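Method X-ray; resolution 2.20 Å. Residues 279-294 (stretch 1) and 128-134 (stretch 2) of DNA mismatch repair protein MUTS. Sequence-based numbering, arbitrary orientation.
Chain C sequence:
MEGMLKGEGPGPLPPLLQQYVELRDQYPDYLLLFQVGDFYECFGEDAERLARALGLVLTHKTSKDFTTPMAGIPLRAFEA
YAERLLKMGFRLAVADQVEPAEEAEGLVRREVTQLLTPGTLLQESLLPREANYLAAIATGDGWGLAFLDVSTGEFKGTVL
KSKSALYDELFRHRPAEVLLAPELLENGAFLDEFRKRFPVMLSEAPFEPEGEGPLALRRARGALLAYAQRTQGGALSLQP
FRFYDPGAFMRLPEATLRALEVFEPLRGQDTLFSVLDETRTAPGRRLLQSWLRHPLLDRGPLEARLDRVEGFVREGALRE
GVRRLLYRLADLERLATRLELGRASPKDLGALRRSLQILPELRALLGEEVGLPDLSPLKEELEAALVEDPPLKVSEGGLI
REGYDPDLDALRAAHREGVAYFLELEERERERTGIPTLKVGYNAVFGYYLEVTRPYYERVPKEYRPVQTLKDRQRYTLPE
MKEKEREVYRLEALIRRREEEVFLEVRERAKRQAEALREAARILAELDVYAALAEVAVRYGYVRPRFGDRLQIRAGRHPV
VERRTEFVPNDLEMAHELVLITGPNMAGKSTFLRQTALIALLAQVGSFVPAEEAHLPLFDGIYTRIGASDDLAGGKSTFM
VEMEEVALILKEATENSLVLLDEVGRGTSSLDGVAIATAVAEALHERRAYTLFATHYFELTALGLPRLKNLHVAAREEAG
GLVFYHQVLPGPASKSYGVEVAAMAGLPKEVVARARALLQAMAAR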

# COMPACT_ATOMS: atom_id res chain seq x y z
N THR C 279 19.63 -0.16 20.30
CA THR C 279 19.37 -1.19 21.28
C THR C 279 19.61 -2.59 20.70
O THR C 279 19.39 -2.82 19.52
CB THR C 279 17.93 -1.06 21.81
OG1 THR C 279 17.74 -1.93 22.92
CG2 THR C 279 16.93 -1.43 20.74
N ARG C 280 20.06 -3.51 21.53
CA ARG C 280 20.33 -4.87 21.06
C ARG C 280 19.20 -5.87 21.30
O ARG C 280 19.08 -6.85 20.57
CB ARG C 280 21.63 -5.37 21.70
CG ARG C 280 22.88 -4.74 21.07
CD ARG C 280 22.96 -5.14 19.61
NE ARG C 280 23.89 -4.35 18.81
CZ ARG C 280 25.19 -4.63 18.67
NH1 ARG C 280 25.72 -5.69 19.27
NH2 ARG C 280 25.94 -3.85 17.90
N THR C 281 18.35 -5.62 22.29
CA THR C 281 17.24 -6.52 22.60
C THR C 281 15.87 -5.86 22.46
O THR C 281 15.75 -4.63 22.48
CB THR C 281 17.36 -7.04 24.02
OG1 THR C 281 17.19 -5.95 24.93
CG2 THR C 281 18.72 -7.67 24.25
N ALA C 282 14.82 -6.67 22.33
CA ALA C 282 13.48 -6.12 22.20
C ALA C 282 13.07 -5.41 23.50
O ALA C 282 12.54 -4.31 23.45
CB ALA C 282 12.48 -7.22 21.83
N PRO C 283 13.30 -6.04 24.66
CA PRO C 283 12.94 -5.41 25.94
C PRO C 283 13.60 -4.04 26.07
O PRO C 283 13.03 -3.10 26.63
CB PRO C 283 13.46 -6.40 26.98
CG PRO C 283 13.33 -7.74 26.28
CD PRO C 283 13.81 -7.42 24.87
N GLY C 284 14.81 -3.93 25.52
CA GLY C 284 15.55 -2.68 25.54
C GLY C 284 14.93 -1.67 24.61
O GLY C 284 14.75 -0.52 24.98
N ARG C 285 14.59 -2.07 23.39
CA ARG C 285 13.95 -1.14 22.46
C ARG C 285 12.65 -0.64 23.07
O ARG C 285 12.31 0.54 22.96
CB ARG C 285 13.65 -1.80 21.11
CG ARG C 285 12.93 -0.87 20.15
CD ARG C 285 12.76 -1.48 18.76
NE ARG C 285 14.04 -1.74 18.12
CZ ARG C 285 14.20 -2.35 16.95
NH1 ARG C 285 13.15 -2.78 16.26
NH2 ARG C 285 15.42 -2.56 16.48
N ARG C 286 11.91 -1.55 23.72
CA ARG C 286 10.64 -1.19 24.35
C ARG C 286 10.85 -0.23 25.52
O ARG C 286 10.10 0.74 25.68
CB ARG C 286 9.89 -2.44 24.82
CG ARG C 286 9.27 -3.29 23.67
CD ARG C 286 8.21 -4.28 24.21
NE ARG C 286 8.79 -5.26 25.13
CZ ARG C 286 9.32 -6.41 24.75
NH1 ARG C 286 9.34 -6.74 23.46
NH2 ARG C 286 9.87 -7.22 25.65
N LEU C 287 11.86 -0.49 26.35
CA LEU C 287 12.14 0.39 27.47
C LEU C 287 12.52 1.79 26.96
O LEU C 287 12.04 2.79 27.49
CB LEU C 287 13.29 -0.15 28.31
CG LEU C 287 13.63 0.71 29.54
CD1 LEU C 287 12.48 0.59 30.55
CD2 LEU C 287 14.95 0.24 30.17
N LEU C 288 13.36 1.85 25.93
CA LEU C 288 13.76 3.14 25.39
C LEU C 288 12.54 3.88 24.85
O LEU C 288 12.39 5.07 25.04
CB LEU C 288 14.81 2.98 24.28
CG LEU C 288 15.29 4.28 23.63
CD1 LEU C 288 15.62 5.31 24.70
CD2 LEU C 288 16.50 4.01 22.74
N GLN C 289 11.65 3.15 24.18
CA GLN C 289 10.47 3.79 23.64
C GLN C 289 9.59 4.31 24.78
O GLN C 289 8.98 5.37 24.68
CB GLN C 289 9.68 2.82 22.76
CG GLN C 289 8.45 3.47 22.16
CD GLN C 289 7.91 2.72 20.96
OE1 GLN C 289 7.74 1.51 20.99
NE2 GLN C 289 7.62 3.46 19.89
N SER C 290 9.55 3.55 25.87
CA SER C 290 8.75 3.92 27.03
C SER C 290 9.27 5.22 27.65
O SER C 290 8.49 6.07 28.10
CB SER C 290 8.79 2.81 28.06
OG SER C 290 7.90 3.08 29.12
N TRP C 291 10.60 5.37 27.66
CA TRP C 291 11.25 6.55 28.22
C TRP C 291 10.97 7.75 27.32
O TRP C 291 10.70 8.84 27.81
CB TRP C 291 12.76 6.33 28.35
CG TRP C 291 13.16 5.40 29.48
CD1 TRP C 291 12.31 4.68 30.29
CD2 TRP C 291 14.49 5.09 29.92
NE1 TRP C 291 13.04 3.95 31.21
CE2 TRP C 291 14.37 4.18 31.00
CE3 TRP C 291 15.76 5.50 29.50
CZ2 TRP C 291 15.49 3.67 31.67
CZ3 TRP C 291 16.88 4.99 30.17
CH2 TRP C 291 16.73 4.09 31.24
N LEU C 292 11.03 7.55 26.01
CA LEU C 292 10.74 8.64 25.08
C LEU C 292 9.26 9.03 25.16
O LEU C 292 8.92 10.20 25.03
CB LEU C 292 11.10 8.22 23.65
CG LEU C 292 12.57 8.32 23.24
CD1 LEU C 292 12.77 7.64 21.89
CD2 LEU C 292 13.00 9.78 23.16
N ARG C 293 8.38 8.05 25.37
CA ARG C 293 6.94 8.32 25.46
C ARG C 293 6.65 9.27 26.63
O ARG C 293 5.81 10.17 26.52
CB ARG C 293 6.15 7.01 25.67
CG ARG C 293 4.80 6.97 24.97
CD ARG C 293 3.83 5.97 25.60
NE ARG C 293 4.38 4.63 25.81
CZ ARG C 293 4.91 3.89 24.85
NH1 ARG C 293 4.97 4.35 23.61
NH2 ARG C 293 5.36 2.67 25.13
N HIS C 294 7.34 9.07 27.75
CA HIS C 294 7.15 9.89 28.94
C HIS C 294 8.47 10.36 29.55
O HIS C 294 9.00 9.73 30.46
CB HIS C 294 6.39 9.09 30.01
CG HIS C 294 5.00 8.72 29.60
ND1 HIS C 294 3.91 9.54 29.82
CD2 HIS C 294 4.52 7.63 28.97
CE1 HIS C 294 2.83 8.97 29.33
NE2 HIS C 294 3.17 7.81 28.81
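Stretch 2 (128-134) PREANYL

How does stretch 2 lie on stretch 1? Residues 282-293 form a helix, opened by Thr281, whose p rotamer (chi1 66°) brings OG1 back to accept the capping hydrogen bond from Gly284 N at 3.2 Å. Stretch 2 approaches as a largely irregular segment: Arg129 has helix-like phi/psi (-67/-38), whereas Glu130 through Tyr133 are extended. The two stretches run in the same general direction but diverge. Arg129 pairs with Ala282 (CA to CA 5.3 Å), Glu130 with Arg286 (CA to CA 5.4 Å), and further on the side chain of Tyr133 meets that of Arg293. Together the stretches bury 523 Å².

What holds the backbone of stretch 2 to the helix? The one direct hydrogen bond to its main chain comes from Arg286, whose NH1 donates to Arg129 O at 3.1 Å. The CA-to-CB bond of Arg286 points sideways, and the side chain bends to reach the carbonyl: chi1 is m, chi2 t and chi3 m, and the carbonyl oxygen lies at the edge of the guanidinium, near its plane, where N-H groups point. The same side chain packs its CD 3.6 Å from Ala131 N and 4.1 Å from Ala131 CB. About two turns on from the cap, water 1 adds a second link, donating to both Gln289 OE1 and Ala131 O at 3.0 Å each; Gln289 OE1 also lies 3.5 Å from Glu130 CG.

How do Arg285 and Glu130 find each other? Arg285 starts toward stretch 2 and runs out through t chi1 and chi2 before turning at chi3 (m). Glu130 starts sideways, but its m, p rotamer brings the carboxylate nearer the helix. The result is a salt bridge, Arg285 NH1 to Glu130 OE2 at 3.4 Å, whose hydrogen bond is weak; OE2 lies at the guanidinium edge. Over one face of that guanidinium sits Arg129 CD, 3.1 Å from Arg285 NH1. Two like charges are thus close, with Arg285 NH2 4.2 Å from Arg129 NE, and the carboxylate of Glu130 offsets some of that charge.

Where do the long side chains at the two ends go? Arg129 points toward the helix and, with chi2 and chi3 both t, reaches its beginning, although chi1 (-113°) falls between wells. Its NH1 comes 3.6 Å from Ala282 CB, and it loses 141 Å² to stretch 1. At the other end Arg293, its chi1 also between wells at -144°, lays a guanidinium face over Tyr133 CE1, with NH2 3.4 Å from Tyr133 OH. Water 2 donates to Tyr133 OH at 3.3 Å and is hydrogen-bonded to Ser290 OG at 3.0 Å.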

# COMPACT_ATOMS: atom_id res chain seq x y z
N PRO C 128 5.54 -7.14 16.63
CA PRO C 128 6.64 -6.23 16.29
C PRO C 128 7.57 -6.29 17.50
O PRO C 128 7.21 -6.86 18.52
CB PRO C 128 5.93 -4.89 16.15
CG PRO C 128 4.90 -4.96 17.23
CD PRO C 128 4.36 -6.39 17.11
N ARG C 129 8.77 -5.72 17.39
CA ARG C 129 9.68 -5.73 18.54
C ARG C 129 9.08 -4.86 19.63
O ARG C 129 9.17 -5.17 20.81
CB ARG C 129 11.05 -5.16 18.14
CG ARG C 129 12.20 -6.16 18.16
CD ARG C 129 13.51 -5.51 17.72
NE ARG C 129 14.58 -6.49 17.57
CZ ARG C 129 15.41 -6.86 18.54
NH1 ARG C 129 15.32 -6.31 19.74
NH2 ARG C 129 16.35 -7.78 18.31
N GLU C 130 8.46 -3.77 19.21
CA GLU C 130 7.82 -2.79 20.09
C GLU C 130 6.65 -3.35 20.91
O GLU C 130 6.18 -4.45 20.67
CB GLU C 130 7.30 -1.61 19.25
CG GLU C 130 8.35 -0.81 18.51
CD GLU C 130 9.06 -1.60 17.43
OE1 GLU C 130 8.42 -2.45 16.77
OE2 GLU C 130 10.27 -1.37 17.23
N ALA C 131 6.18 -2.55 21.86
CA ALA C 131 5.05 -2.95 22.68
C ALA C 131 3.83 -2.99 21.77
O ALA C 131 3.69 -2.19 20.86
CB ALA C 131 4.84 -1.95 23.80
N ASN C 132 2.94 -3.95 22.04
CA ASN C 132 1.73 -4.11 21.25
C ASN C 132 0.56 -3.95 22.23
O ASN C 132 0.25 -4.86 23.00
CB ASN C 132 1.73 -5.49 20.62
CG ASN C 132 0.66 -5.66 19.58
OD1 ASN C 132 -0.27 -6.45 19.75
ND2 ASN C 132 0.78 -4.91 18.49
N TYR C 133 -0.08 -2.79 22.19
CA TYR C 133 -1.16 -2.50 23.13
C TYR C 133 -2.59 -2.64 22.66
O TYR C 133 -2.95 -2.25 21.55
CB TYR C 133 -1.04 -1.07 23.68
CG TYR C 133 0.21 -0.76 24.48
CD1 TYR C 133 1.14 0.18 24.02
CD2 TYR C 133 0.43 -1.35 25.73
CE1 TYR C 133 2.26 0.51 24.77
CE2 TYR C 133 1.55 -1.02 26.49
CZ TYR C 133 2.46 -0.09 26.01
OH TYR C 133 3.57 0.23 26.76
N LEU C 134 -3.40 -3.20 23.56
CA LEU C 134 -4.85 -3.28 23.38
C LEU C 134 -5.20 -2.13 24.30
O LEU C 134 -4.71 -2.07 25.42
CB LEU C 134 -5.43 -4.58 23.96
CG LEU C 134 -6.97 -4.61 24.06
CD1 LEU C 134 -7.59 -4.49 22.68
CD2 LEU C 134 -7.43 -5.89 24.73
O HOH W 1 4.97 0.54 20.46
O HOH W 2 5.49 1.29 29.16